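Local coordinates for protein CS6 fimbrial subunit B, CS6 fimbrial subunit A (Escherichia coli, PDB 4B9G) that probably serves as a fimbrial subunit that, completed by a donor strand from its partner subunit, builds the CS6 colonization factor of enterotoxigenic E. coli, at residues L34-T40 with F111-G117; D77-N81 with G117-P121; Y125-A131 with V156-S161. The contacts are given in a common frame with arbitrary orientation. Residues are numbered along the deposited sequence.

Contact 1. Residues L34-T40 with F111-G117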
ATOM      1  N   LEU A  34      -3.382  13.252  10.195  1.00 18.17           N
ATOM      2  CA  LEU A  34      -2.090  12.604  10.222  1.00 17.40           C
ATOM      3  C   LEU A  34      -2.240  11.266  10.923  1.00 13.42           C
ATOM      4  O   LEU A  34      -2.893  11.156  11.967  1.00 12.50           O
ATOM      5  CB  LEU A  34      -1.067  13.476  10.951  1.00 20.72           C
ATOM      6  CG  LEU A  34       0.016  14.128  10.093  1.00 27.55           C
ATOM      7  CD1 LEU A  34      -0.554  14.708   8.813  1.00 27.82           C
ATOM      8  CD2 LEU A  34       0.738  15.198  10.897  1.00 28.57           C
ATOM      9  N   ASN A  35      -1.658  10.252  10.299  1.00 11.67           N
ATOM     10  CA  ASN A  35      -1.607   8.900  10.833  1.00 12.19           C
ATOM     11  C   ASN A  35      -2.893   8.101  10.637  1.00 11.56           C
ATOM     12  O   ASN A  35      -2.960   6.943  11.047  1.00 15.54           O
ATOM     13  CB  ASN A  35      -1.221   8.918  12.326  1.00 17.27           C
ATOM     14  CG  ASN A  35      -0.378   7.723  12.740  1.00 21.40           C
ATOM     15  OD1 ASN A  35       0.475   7.261  11.980  1.00 26.57           O
ATOM     16  ND2 ASN A  35      -0.610   7.217  13.953  1.00 27.00           N
ATOM     17  N   SER A  36      -3.906   8.623   9.997  1.00  9.92           N
ATOM     18  CA  SER A  36      -5.134   7.952   9.646  1.00 10.75           C
ATOM     19  C   SER A  36      -4.920   6.895   8.594  1.00  7.80           C
ATOM     20  O   SER A  36      -4.079   7.055   7.717  1.00  8.30           O
ATOM     21  CB  SER A  36      -6.244   8.883   9.207  1.00 17.91           C
ATOM     22  OG  SER A  36      -6.565   9.859  10.103  1.00 22.78           O
ATOM     23  N   GLN A  37      -5.694   5.818   8.705  1.00  6.80           N
ATOM     24  CA  GLN A  37      -5.635   4.766   7.721  1.00  6.66           C
ATOM     25  C   GLN A  37      -6.532   5.100   6.539  1.00  6.29           C
ATOM     26  O   GLN A  37      -7.738   5.331   6.684  1.00  9.08           O
ATOM     27  CB  GLN A  37      -6.079   3.430   8.325  1.00  8.76           C
ATOM     28  CG  GLN A  37      -5.197   2.927   9.439  1.00 10.62           C
ATOM     29  CD  GLN A  37      -5.800   1.715  10.105  1.00 15.81           C
ATOM     30  OE1 GLN A  37      -5.943   0.667   9.493  1.00 16.11           O
ATOM     31  NE2 GLN A  37      -6.192   1.862  11.354  1.00 18.70           N
ATOM     32  N   LEU A  38      -5.964   5.099   5.333  1.00  5.14           N
ATOM     33  CA  LEU A  38      -6.706   5.411   4.109  1.00  5.37           C
ATOM     34  C   LEU A  38      -7.313   4.162   3.464  1.00  5.41           C
ATOM     35  O   LEU A  38      -8.402   4.235   2.871  1.00  6.18           O
ATOM     36  CB  LEU A  38      -5.810   6.129   3.126  1.00  5.89           C
ATOM     37  CG  LEU A  38      -5.183   7.427   3.639  1.00  6.04           C
ATOM     38  CD1 LEU A  38      -4.308   8.067   2.548  1.00  7.71           C
ATOM     39  CD2 LEU A  38      -6.232   8.413   4.155  1.00  7.64           C
ATOM     40  N   TYR A  39      -6.600   3.048   3.549  1.00  5.33           N
ATOM     41  CA  TYR A  39      -7.069   1.741   3.112  1.00  5.51           C
ATOM     42  C   TYR A  39      -6.227   0.698   3.835  1.00  5.12           C
ATOM     43  O   TYR A  39      -5.164   1.024   4.384  1.00  5.48           O
ATOM     44  CB  TYR A  39      -7.036   1.581   1.583  1.00  5.72           C
ATOM     45  CG  TYR A  39      -5.679   1.571   0.913  1.00  5.46           C
ATOM     46  CD1 TYR A  39      -4.922   0.414   0.848  1.00  5.70           C
ATOM     47  CD2 TYR A  39      -5.170   2.712   0.310  1.00  5.49           C
ATOM     48  CE1 TYR A  39      -3.696   0.385   0.177  1.00  6.39           C
ATOM     49  CE2 TYR A  39      -3.943   2.703  -0.357  1.00  5.72           C
ATOM     50  CZ  TYR A  39      -3.215   1.528  -0.435  1.00  5.75           C
ATOM     51  OH  TYR A  39      -2.015   1.447  -1.103  1.00  5.96           O
ATOM     52  N   THR A  40      -6.690  -0.542   3.819  1.00  5.03           N
ATOM     53  CA  THR A  40      -5.900  -1.645   4.366  1.00  5.32           C
ATOM     54  C   THR A  40      -5.772  -2.731   3.288  1.00  5.46           C
ATOM     55  O   THR A  40      -6.494  -2.739   2.263  1.00  5.83           O
ATOM     56  CB  THR A  40      -6.487  -2.133   5.640  1.00  6.94           C
ATOM     57  OG1 THR A  40      -6.423  -1.222   6.729  1.00 12.49           O
ATOM     58  CG2 THR A  40      -7.698  -2.786   5.474  1.00  4.75           C
ATOM     59  N   PHE A 111      -1.630  -4.955   6.164  1.00  4.96           N
ATOM     60  CA  PHE A 111      -0.917  -3.696   6.010  1.00  5.31           C
ATOM     61  C   PHE A 111      -1.938  -2.564   5.988  1.00  5.06           C
ATOM     62  O   PHE A 111      -3.121  -2.783   5.663  1.00  6.33           O
ATOM     63  CB  PHE A 111      -0.103  -3.657   4.703  1.00  5.76           C
ATOM     64  CG  PHE A 111       0.889  -4.792   4.543  1.00  5.72           C
ATOM     65  CD1 PHE A 111       0.482  -6.037   4.074  1.00  6.01           C
ATOM     66  CD2 PHE A 111       2.244  -4.601   4.832  1.00  5.93           C
ATOM     67  CE1 PHE A 111       1.382  -7.059   3.920  1.00  7.53           C
ATOM     68  CE2 PHE A 111       3.162  -5.634   4.673  1.00  7.15           C
ATOM     69  CZ  PHE A 111       2.736  -6.859   4.209  1.00  7.44           C
ATOM     70  N   SER A 112      -1.566  -1.358   6.287  1.00  5.71           N
ATOM     71  CA  SER A 112      -2.297  -0.161   6.295  1.00  5.76           C
ATOM     72  C   SER A 112      -1.588   0.952   5.502  1.00  4.62           C
ATOM     73  O   SER A 112      -0.367   1.098   5.605  1.00  5.65           O
ATOM     74  CB  SER A 112      -2.668   0.261   7.708  1.00  7.64           C
ATOM     75  OG  SER A 112      -1.524   0.408   8.357  1.00 14.36           O
ATOM     76  N   ALA A 113      -2.358   1.737   4.754  1.00  5.00           N
ATOM     77  CA  ALA A 113      -1.893   2.969   4.120  1.00  4.93           C
ATOM     78  C   ALA A 113      -2.111   4.118   5.088  1.00  5.06           C
ATOM     79  O   ALA A 113      -3.257   4.397   5.467  1.00  6.65           O
ATOM     80  CB  ALA A 113      -2.683   3.209   2.827  1.00  5.37           C
ATOM     81  N   ILE A 114      -1.026   4.760   5.499  1.00  5.27           N
ATOM     82  CA  ILE A 114      -1.039   5.756   6.569  1.00  5.85           C
ATOM     83  C   ILE A 114      -0.820   7.167   6.008  1.00  5.78           C
ATOM     84  O   ILE A 114       0.211   7.442   5.387  1.00  6.32           O
ATOM     85  CB  ILE A 114       0.058   5.450   7.614  1.00  7.13           C
ATOM     86  CG1 ILE A 114      -0.102   4.020   8.154  1.00  8.78           C
ATOM     87  CG2 ILE A 114       0.042   6.487   8.726  1.00  8.25           C
ATOM     88  CD1 ILE A 114      -1.450   3.739   8.752  1.00 10.74           C
ATOM     89  N   TYR A 115      -1.799   8.042   6.223  1.00  6.13           N
ATOM     90  CA  TYR A 115      -1.768   9.417   5.723  1.00  6.23           C
ATOM     91  C   TYR A 115      -0.642  10.221   6.358  1.00  6.89           C
ATOM     92  O   TYR A 115      -0.486  10.240   7.594  1.00  8.16           O
ATOM     93  CB  TYR A 115      -3.117  10.068   6.030  1.00  7.24           C
ATOM     94  CG  TYR A 115      -3.246  11.487   5.546  1.00  7.44           C
ATOM     95  CD1 TYR A 115      -3.593  11.780   4.225  1.00  8.81           C
ATOM     96  CD2 TYR A 115      -3.014  12.558   6.404  1.00 14.41           C
ATOM     97  CE1 TYR A 115      -3.706  13.083   3.777  1.00 10.37           C
ATOM     98  CE2 TYR A 115      -3.137  13.885   5.958  1.00 14.89           C
ATOM     99  CZ  TYR A 115      -3.494  14.135   4.641  1.00 10.07           C
ATOM    100  OH  TYR A 115      -3.581  15.430   4.196  1.00 11.55           O
ATOM    101  N   THR A 116       0.107  10.928   5.514  1.00  7.09           N
ATOM    102  CA  THR A 116       1.225  11.748   5.981  1.00  9.35           C
ATOM    103  C   THR A 116       1.148  13.214   5.579  1.00 11.88           C
ATOM    104  O   THR A 116       2.013  13.994   5.967  1.00 17.17           O
ATOM    105  CB  THR A 116       2.565  11.245   5.443  1.00 12.45           C
ATOM    106  OG1 THR A 116       2.566  11.318   4.011  1.00 15.34           O
ATOM    107  CG2 THR A 116       2.816   9.873   5.864  1.00 13.55           C
ATOM    108  N   GLY A 117       0.146  13.591   4.791  1.00 12.61           N
ATOM    109  CA  GLY A 117       0.027  14.960   4.297  1.00 13.92           C
ATOM    110  C   GLY A 117      -0.528  14.960   2.889  1.00 10.13           C
ATOM    111  O   GLY A 117      -0.984  13.928   2.422  1.00  9.55           O
TER
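In the CssB part of this engineered fusion, strands 37-44 and 108-119 of the immunoglobulin-like fold meet antiparallel, the end-to-end directions of 34-40 and 111-117 lying 151° apart, with 79-88 on the other edge of 108-119. At Phe111 the carbonyl O receives a CA-H...O contact from Thr40 CA (3.3 Å), while the ring leads away toward Val41 and Met43. Ser112 faces Thr40 in a non-hydrogen-bonded pair, CA to CA 4.3 Å, and its hydroxyl is bonded to Asp87. The ladder then becomes irregular: Ala113 O accepts Leu38 N (2.8 Å), but Ala113 N donates to Tyr39 O (2.9 Å). Two residues thus stand opposite one, a beta bulge made possible by the helix-like psi of Leu38 (-36°), and the 34-40 chain turns a corner there. From this point its other edge bonds to strand 21-28. Ala113 CB sits over the face of the Tyr39 ring, 3.5 Å from the centroid, a CH-pi contact; the ring also meets Tyr82 edge-to-face. Ile114 pairs with Gln37, its CD1 3.9 Å from Gln37 CG. Tyr115 is served by two successive loop residues: its N donates to Ser36 O (2.9 Å) and its O accepts from Asn35 N (2.9 Å). Its CB touches Leu38 CD2 (4.0 Å), its CE2 meets Leu34 CD1 (3.9 Å), and its hydroxyl bonds to Tyr125. Four backbone bonds join the segments and set the register, two at Asn35-Ser36 and two at Leu38-Tyr39; apolar contacts gather on Ala113 (with Leu38 and Tyr39) and Tyr115 (with Leu34 and Leu38).

Contact 2. Residues D77-N81 with G117-P121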
ATOM      1  N   ASP A  77      -5.421  18.241  -8.940  1.00 12.46           N
ATOM      2  CA  ASP A  77      -4.581  19.047  -8.054  1.00 13.01           C
ATOM      3  C   ASP A  77      -4.733  18.695  -6.573  1.00 10.94           C
ATOM      4  O   ASP A  77      -4.026  19.256  -5.741  1.00 14.06           O
ATOM      5  CB  ASP A  77      -4.865  20.548  -8.254  1.00 18.46           C
ATOM      6  CG  ASP A  77      -4.647  21.007  -9.672  1.00 26.62           C
ATOM      7  OD1 ASP A  77      -3.733  20.482 -10.344  1.00 29.90           O
ATOM      8  OD2 ASP A  77      -5.382  21.919 -10.110  1.00 33.74           O
ATOM      9  N   GLN A  78      -5.655  17.792  -6.244  1.00  8.61           N
ATOM     10  CA  GLN A  78      -5.869  17.378  -4.860  1.00  7.64           C
ATOM     11  C   GLN A  78      -5.407  15.943  -4.672  1.00  7.44           C
ATOM     12  O   GLN A  78      -5.832  15.041  -5.409  1.00  8.86           O
ATOM     13  CB  GLN A  78      -7.346  17.508  -4.499  1.00  7.72           C
ATOM     14  CG  GLN A  78      -7.841  18.925  -4.540  1.00  9.94           C
ATOM     15  CD  GLN A  78      -9.249  19.053  -4.014  1.00  9.95           C
ATOM     16  OE1 GLN A  78      -9.650  18.339  -3.116  1.00 11.52           O
ATOM     17  NE2 GLN A  78     -10.006  19.967  -4.572  1.00 16.18           N
ATOM     18  N   ASN A  79      -4.523  15.716  -3.710  1.00  7.41           N
ATOM     19  CA  ASN A  79      -4.001  14.380  -3.500  1.00  8.79           C
ATOM     20  C   ASN A  79      -3.569  14.184  -2.048  1.00  7.48           C
ATOM     21  O   ASN A  79      -3.347  15.147  -1.306  1.00  9.17           O
ATOM     22  CB  ASN A  79      -2.858  14.103  -4.477  1.00 11.40           C
ATOM     23  CG  ASN A  79      -1.727  15.097  -4.328  1.00 17.35           C
ATOM     24  OD1 ASN A  79      -1.150  15.240  -3.258  1.00 21.10           O
ATOM     25  ND2 ASN A  79      -1.452  15.837  -5.381  1.00 24.47           N
ATOM     26  N   MET A  80      -3.494  12.914  -1.663  1.00  7.26           N
ATOM     27  CA  MET A  80      -3.110  12.489  -0.321  1.00  7.24           C
ATOM     28  C   MET A  80      -1.835  11.667  -0.414  1.00  6.96           C
ATOM     29  O   MET A  80      -1.770  10.712  -1.183  1.00  9.10           O
ATOM     30  CB  MET A  80      -4.222  11.631   0.286  1.00  7.09           C
ATOM     31  CG  MET A  80      -5.563  12.338   0.378  1.00  7.25           C
ATOM     32  SD  MET A  80      -6.795  11.207   1.027  1.00  9.71           S
ATOM     33  CE  MET A  80      -8.243  12.270   1.081  1.00  8.68           C
ATOM     34  N   ASN A  81      -0.850  12.011   0.408  1.00  6.80           N
ATOM     35  CA  ASN A  81       0.379  11.253   0.533  1.00  6.87           C
ATOM     36  C   ASN A  81       0.265  10.190   1.626  1.00  6.26           C
ATOM     37  O   ASN A  81      -0.358  10.434   2.663  1.00  7.01           O
ATOM     38  CB  ASN A  81       1.530  12.182   0.914  1.00  8.05           C
ATOM     39  CG  ASN A  81       1.823  13.223  -0.127  1.00 10.00           C
ATOM     40  OD1 ASN A  81       1.708  12.977  -1.310  1.00 12.76           O
ATOM     41  ND2 ASN A  81       2.212  14.405   0.323  1.00 13.53           N
ATOM     42  N   GLY A 117       0.146  13.591   4.791  1.00 12.61           N
ATOM     43  CA  GLY A 117       0.027  14.960   4.297  1.00 13.92           C
ATOM     44  C   GLY A 117      -0.528  14.960   2.889  1.00 10.13           C
ATOM     45  O   GLY A 117      -0.984  13.928   2.422  1.00  9.55           O
ATOM     46  N   GLY A 118      -0.486  16.088   2.193  1.00 12.10           N
ATOM     47  CA  GLY A 118      -1.006  16.115   0.844  1.00 10.59           C
ATOM     48  C   GLY A 118      -1.077  17.508   0.279  1.00 10.73           C
ATOM     49  O   GLY A 118      -0.534  18.453   0.833  1.00 14.98           O
ATOM     50  N   GLU A 119      -1.746  17.603  -0.865  1.00 10.28           N
ATOM     51  CA  GLU A 119      -1.961  18.837  -1.593  1.00 11.09           C
ATOM     52  C   GLU A 119      -3.468  19.084  -1.676  1.00 10.77           C
ATOM     53  O   GLU A 119      -4.237  18.254  -2.185  1.00  8.98           O
ATOM     54  CB  GLU A 119      -1.359  18.731  -3.000  1.00 13.53           C
ATOM     55  CG  GLU A 119       0.141  18.475  -3.028  1.00 21.59           C
ATOM     56  CD  GLU A 119       0.951  19.595  -2.390  1.00 31.84           C
ATOM     57  OE1 GLU A 119       0.528  20.772  -2.481  1.00 34.73           O
ATOM     58  OE2 GLU A 119       2.020  19.298  -1.806  1.00 34.96           O
ATOM     59  N   TYR A 120      -3.882  20.234  -1.170  1.00 11.72           N
ATOM     60  CA  TYR A 120      -5.273  20.613  -1.140  1.00 11.43           C
ATOM     61  C   TYR A 120      -5.379  22.124  -1.025  1.00 12.31           C
ATOM     62  O   TYR A 120      -4.467  22.786  -0.521  1.00 13.07           O
ATOM     63  CB  TYR A 120      -5.975  19.953   0.048  1.00 14.33           C
ATOM     64  CG  TYR A 120      -5.174  19.962   1.331  1.00 12.96           C
ATOM     65  CD1 TYR A 120      -5.231  21.029   2.221  1.00 17.01           C
ATOM     66  CD2 TYR A 120      -4.351  18.891   1.644  1.00 13.60           C
ATOM     67  CE1 TYR A 120      -4.493  21.009   3.394  1.00 19.58           C
ATOM     68  CE2 TYR A 120      -3.621  18.864   2.801  1.00 15.98           C
ATOM     69  CZ  TYR A 120      -3.685  19.919   3.674  1.00 18.79           C
ATOM     70  OH  TYR A 120      -2.942  19.881   4.836  1.00 22.31           O
ATOM     71  N   PRO A 121      -6.500  22.685  -1.494  1.00 14.09           N
ATOM     72  CA  PRO A 121      -6.674  24.133  -1.352  1.00 15.72           C
ATOM     73  C   PRO A 121      -6.950  24.494   0.101  1.00 14.99           C
ATOM     74  O   PRO A 121      -7.096  23.646   0.977  1.00 17.26           O
ATOM     75  CB  PRO A 121      -7.876  24.439  -2.247  1.00 19.37           C
ATOM     76  CG  PRO A 121      -8.621  23.176  -2.335  1.00 17.25           C
ATOM     77  CD  PRO A 121      -7.615  22.056  -2.219  1.00 14.52           C
TER
HETATM   78  O   HOH W   1       3.092  16.848  -1.031  1.00 30.00           O
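Strands 79-81 and 117-119 run antiparallel, with 155° between their directions and 4.5 Å between their axes at closest approach. Asn79 and Glu119 form a hydrogen-bonded pair, with Asn79 N to Glu119 O and Glu119 N to Asn79 O both 3.0 Å. One step along, Met80 and Gly118 make a non-hydrogen-bonded pair with CA atoms 4.4 Å apart, and Asn81 N then reaches Gly117 O at 2.8 Å. CA-H...O contacts fill in between: Gln78 CA to Glu119 O and Gly118 CA to Asn79 O, both 3.3 Å. The two glycines follow from the geometry. A CB on Gly118 would clash with Asn79 O, and the positive phi of Gly117 (144°) would jam a CB against the preceding carbonyl. These are the first residues of strand 79-88 and the last of strand 108-119, neighbours in the immunoglobulin-like fold of the fimbrial subunit, and both belong to its CssB part. On the face carrying Asn79, Glu119 and Asn81, the p rotamer of Asn79 brings OD1 to 3.5 Å from Glu119 CG and into a weak bond with Glu119 N (3.4 Å). A water bridges the same face, accepting from Asn81 ND2 (2.9 Å) and donating to Glu119 OE2 (2.8 Å). Met80 points to the other face, where it packs on Tyr115, Tyr125 and, in the fused CssA donor strand, Ile160. Past the end of the ladder Gln78 CD lies 3.9 Å from Pro121 CD, while Gln78 OE1 accepts from Ser126 N.

Contact 3. Residues Y125-A131 with V156-S161; sequences YSSGTYA and VSTTIS
Ile160, Tyr130 and Thr158 bury the most surface. Build strands 128-131 and 156-160 extended and antiparallel, 153° between directions, axes 4.7 Å apart. Make Gly128-Ile160 and Tyr130-Thr158 hydrogen-bonded pairs: Gly128 N to Ile160 O 2.9 Å, Ile160 N to Gly128 O 3.0 Å, Tyr130 N to Thr158 O 2.9 Å, Thr158 N to Tyr130 O 2.9 Å. Thr129-Thr159 (CA-CA 4.4 Å) and Ala131-Ser157 (CA-CA 4.3 Å) are non-hydrogen-bonded pairs. Gly128 (phi/psi 149°/-175°) must be glycine, since a CB would jam against the preceding carbonyl O. Ile160 (chi1 m, chi2 t) puts CD1 3.4 Å from Tyr125 CB and 4.0 Å from Tyr130 CE1. Tyr130 (chi1 m) shares that face, CB 3.8 Å from Thr158 CG2, and sends OH to Ser126 O (2.7 Å). Thr158 (chi1 t) bonds through OG1 to Val26 O. Ser127 OG donates to C-terminal Ser161 O (2.6 Å). The hairpin of CssB 125-131 with CssA 156-161 comes from the fusion; the added strand is the donor that complements the immunoglobulin-like CssB subunit.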
ATOM      1  N   TYR A 125      -9.887  19.190   1.525  1.00 10.86           N
ATOM      2  CA  TYR A 125     -10.173  18.260   0.443  1.00  9.29           C
ATOM      3  C   TYR A 125     -11.629  18.329  -0.014  1.00  9.14           C
ATOM      4  O   TYR A 125     -12.550  18.463   0.798  1.00 11.44           O
ATOM      5  CB  TYR A 125      -9.890  16.826   0.900  1.00  9.35           C
ATOM      6  CG  TYR A 125      -8.430  16.498   1.077  1.00  9.02           C
ATOM      7  CD1 TYR A 125      -7.595  16.387  -0.025  1.00  9.14           C
ATOM      8  CD2 TYR A 125      -7.898  16.267   2.333  1.00 10.15           C
ATOM      9  CE1 TYR A 125      -6.255  16.078   0.122  1.00 10.35           C
ATOM     10  CE2 TYR A 125      -6.558  15.962   2.499  1.00 10.85           C
ATOM     11  CZ  TYR A 125      -5.750  15.868   1.386  1.00  9.17           C
ATOM     12  OH  TYR A 125      -4.417  15.557   1.539  1.00 10.28           O
ATOM     13  N   SER A 126     -11.830  18.202  -1.312  1.00  8.10           N
ATOM     14  CA  SER A 126     -13.166  18.058  -1.861  1.00  8.57           C
ATOM     15  C   SER A 126     -13.737  16.650  -1.613  1.00  7.92           C
ATOM     16  O   SER A 126     -13.014  15.649  -1.594  1.00  8.29           O
ATOM     17  CB  SER A 126     -13.150  18.317  -3.364  1.00  8.64           C
ATOM     18  OG  SER A 126     -12.813  19.652  -3.671  1.00  9.54           O
ATOM     19  N   SER A 127     -15.053  16.569  -1.445  1.00  7.83           N
ATOM     20  CA  SER A 127     -15.729  15.279  -1.442  1.00  7.54           C
ATOM     21  C   SER A 127     -15.411  14.508  -2.724  1.00  7.34           C
ATOM     22  O   SER A 127     -15.432  15.092  -3.807  1.00  8.55           O
ATOM     23  CB  SER A 127     -17.245  15.475  -1.365  1.00  9.55           C
ATOM     24  OG  SER A 127     -17.661  16.079  -0.156  1.00  9.29           O
ATOM     25  N   GLY A 128     -15.194  13.195  -2.615  1.00  7.11           N
ATOM     26  CA  GLY A 128     -14.977  12.353  -3.778  1.00  7.84           C
ATOM     27  C   GLY A 128     -14.058  11.186  -3.465  1.00  7.13           C
ATOM     28  O   GLY A 128     -13.673  10.946  -2.306  1.00  7.49           O
ATOM     29  N   THR A 129     -13.730  10.443  -4.516  1.00  7.16           N
ATOM     30  CA  THR A 129     -12.818   9.315  -4.421  1.00  7.62           C
ATOM     31  C   THR A 129     -11.391   9.746  -4.745  1.00  6.58           C
ATOM     32  O   THR A 129     -11.170  10.491  -5.709  1.00  8.26           O
ATOM     33  CB  THR A 129     -13.264   8.211  -5.388  1.00  8.58           C
ATOM     34  OG1 THR A 129     -14.581   7.790  -5.019  1.00 10.14           O
ATOM     35  CG2 THR A 129     -12.323   7.027  -5.365  1.00 10.72           C
ATOM     36  N   TYR A 130     -10.445   9.230  -3.959  1.00  6.59           N
ATOM     37  CA  TYR A 130      -9.015   9.475  -4.109  1.00  6.62           C
ATOM     38  C   TYR A 130      -8.391   8.112  -4.415  1.00  6.80           C
ATOM     39  O   TYR A 130      -8.507   7.201  -3.596  1.00  7.56           O
ATOM     40  CB  TYR A 130      -8.444  10.101  -2.806  1.00  6.42           C
ATOM     41  CG  TYR A 130      -8.962  11.500  -2.590  1.00  6.41           C
ATOM     42  CD1 TYR A 130     -10.269  11.723  -2.161  1.00  6.71           C
ATOM     43  CD2 TYR A 130      -8.141  12.600  -2.808  1.00  6.25           C
ATOM     44  CE1 TYR A 130     -10.763  13.006  -2.017  1.00  6.46           C
ATOM     45  CE2 TYR A 130      -8.630  13.895  -2.652  1.00  6.63           C
ATOM     46  CZ  TYR A 130      -9.936  14.102  -2.270  1.00  6.51           C
ATOM     47  OH  TYR A 130     -10.382  15.402  -2.177  1.00  7.43           O
ATOM     48  N   ALA A 131      -7.781   7.967  -5.589  1.00  7.11           N
ATOM     49  CA  ALA A 131      -7.391   6.652  -6.091  1.00  8.20           C
ATOM     50  C   ALA A 131      -5.928   6.598  -6.502  1.00  6.95           C
ATOM     51  O   ALA A 131      -5.289   7.605  -6.792  1.00  7.33           O
ATOM     52  CB  ALA A 131      -8.264   6.271  -7.280  1.00 11.43           C
ATOM     53  N   VAL A 156      -6.365   0.937  -5.697  1.00  6.61           N
ATOM     54  CA  VAL A 156      -6.644   1.244  -4.304  1.00  6.61           C
ATOM     55  C   VAL A 156      -7.345   2.607  -4.229  1.00  7.07           C
ATOM     56  O   VAL A 156      -7.183   3.440  -5.129  1.00  7.67           O
ATOM     57  CB  VAL A 156      -5.332   1.236  -3.457  1.00  6.59           C
ATOM     58  CG1 VAL A 156      -4.696  -0.131  -3.460  1.00  7.06           C
ATOM     59  CG2 VAL A 156      -4.352   2.287  -3.932  1.00  7.39           C
ATOM     60  N   SER A 157      -8.081   2.840  -3.143  1.00  6.89           N
ATOM     61  CA  SER A 157      -8.788   4.107  -2.972  1.00  7.04           C
ATOM     62  C   SER A 157      -9.131   4.375  -1.524  1.00  6.36           C
ATOM     63  O   SER A 157      -9.103   3.475  -0.670  1.00  6.64           O
ATOM     64  CB  SER A 157     -10.086   4.136  -3.799  1.00  8.14           C
ATOM     65  OG  SER A 157     -11.052   3.243  -3.283  1.00  9.23           O
ATOM     66  N   THR A 158      -9.462   5.639  -1.287  1.00  6.51           N
ATOM     67  CA  THR A 158     -10.141   6.104  -0.091  1.00  6.26           C
ATOM     68  C   THR A 158     -11.207   7.094  -0.586  1.00  6.45           C
ATOM     69  O   THR A 158     -11.169   7.550  -1.738  1.00  7.77           O
ATOM     70  CB  THR A 158      -9.138   6.759   0.897  1.00  7.86           C
ATOM     71  OG1 THR A 158      -9.761   7.065   2.150  1.00  8.25           O
ATOM     72  CG2 THR A 158      -8.555   8.039   0.352  1.00  8.16           C
ATOM     73  N   THR A 159     -12.161   7.428   0.275  1.00  7.44           N
ATOM     74  CA  THR A 159     -13.209   8.365  -0.106  1.00  7.21           C
ATOM     75  C   THR A 159     -13.445   9.381   1.016  1.00  7.15           C
ATOM     76  O   THR A 159     -13.232   9.107   2.219  1.00  8.21           O
ATOM     77  CB  THR A 159     -14.477   7.634  -0.401  1.00 10.05           C
ATOM     78  OG1 THR A 159     -14.452   6.784  -1.546  1.00 13.34           O
ATOM     79  CG2 THR A 159     -15.202   7.249   0.729  1.00  7.60           C
ATOM     80  N   ILE A 160     -13.891  10.566   0.613  1.00  7.16           N
ATOM     81  CA  ILE A 160     -14.480  11.539   1.524  1.00  7.40           C
ATOM     82  C   ILE A 160     -15.914  11.728   1.037  1.00  7.91           C
ATOM     83  O   ILE A 160     -16.136  12.032  -0.151  1.00  7.73           O
ATOM     84  CB  ILE A 160     -13.737  12.884   1.505  1.00  8.71           C
ATOM     85  CG1 ILE A 160     -12.284  12.686   1.955  1.00  9.70           C
ATOM     86  CG2 ILE A 160     -14.454  13.908   2.385  1.00 10.44           C
ATOM     87  CD1 ILE A 160     -11.453  13.949   1.836  1.00 10.04           C
ATOM     88  N   SER A 161     -16.890  11.547   1.918  1.00  8.71           N
ATOM     89  CA  SER A 161     -18.282  11.618   1.498  1.00  9.05           C
ATOM     90  C   SER A 161     -18.695  13.013   1.031  1.00  9.44           C
ATOM     91  O   SER A 161     -18.072  14.011   1.446  1.00  9.73           O
ATOM     92  CB  SER A 161     -19.196  11.184   2.620  1.00 12.30           C
ATOM     93  OG  SER A 161     -18.991  11.986   3.751  1.00 15.07           O
ATOM     94  OXT SER A 161     -19.662  13.106   0.231  1.00  9.47           O
TER

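How the contacts relate
Starting from the N terminus, the chain passes 34-40 and 77-81 before either finds its partner. Contact 1 closes when strand 108-119 returns along 34-40, and contact 2 closes as the same strand runs on past 77-81. The two therefore cross, sharing Gly117 and placing strand 108-119 between strands 37-44 and 79-88. Contact 3 opens only afterwards: it joins the open ends of the long hairpin 128-142/145-160, whose second strand is the fused CssA donor, so the donor is reached along the chain through 128-142. Tyr125, at the start of contact 3, links all three through its hydroxyl, which meets Tyr115 of contact 1 and Asn79 of contact 2.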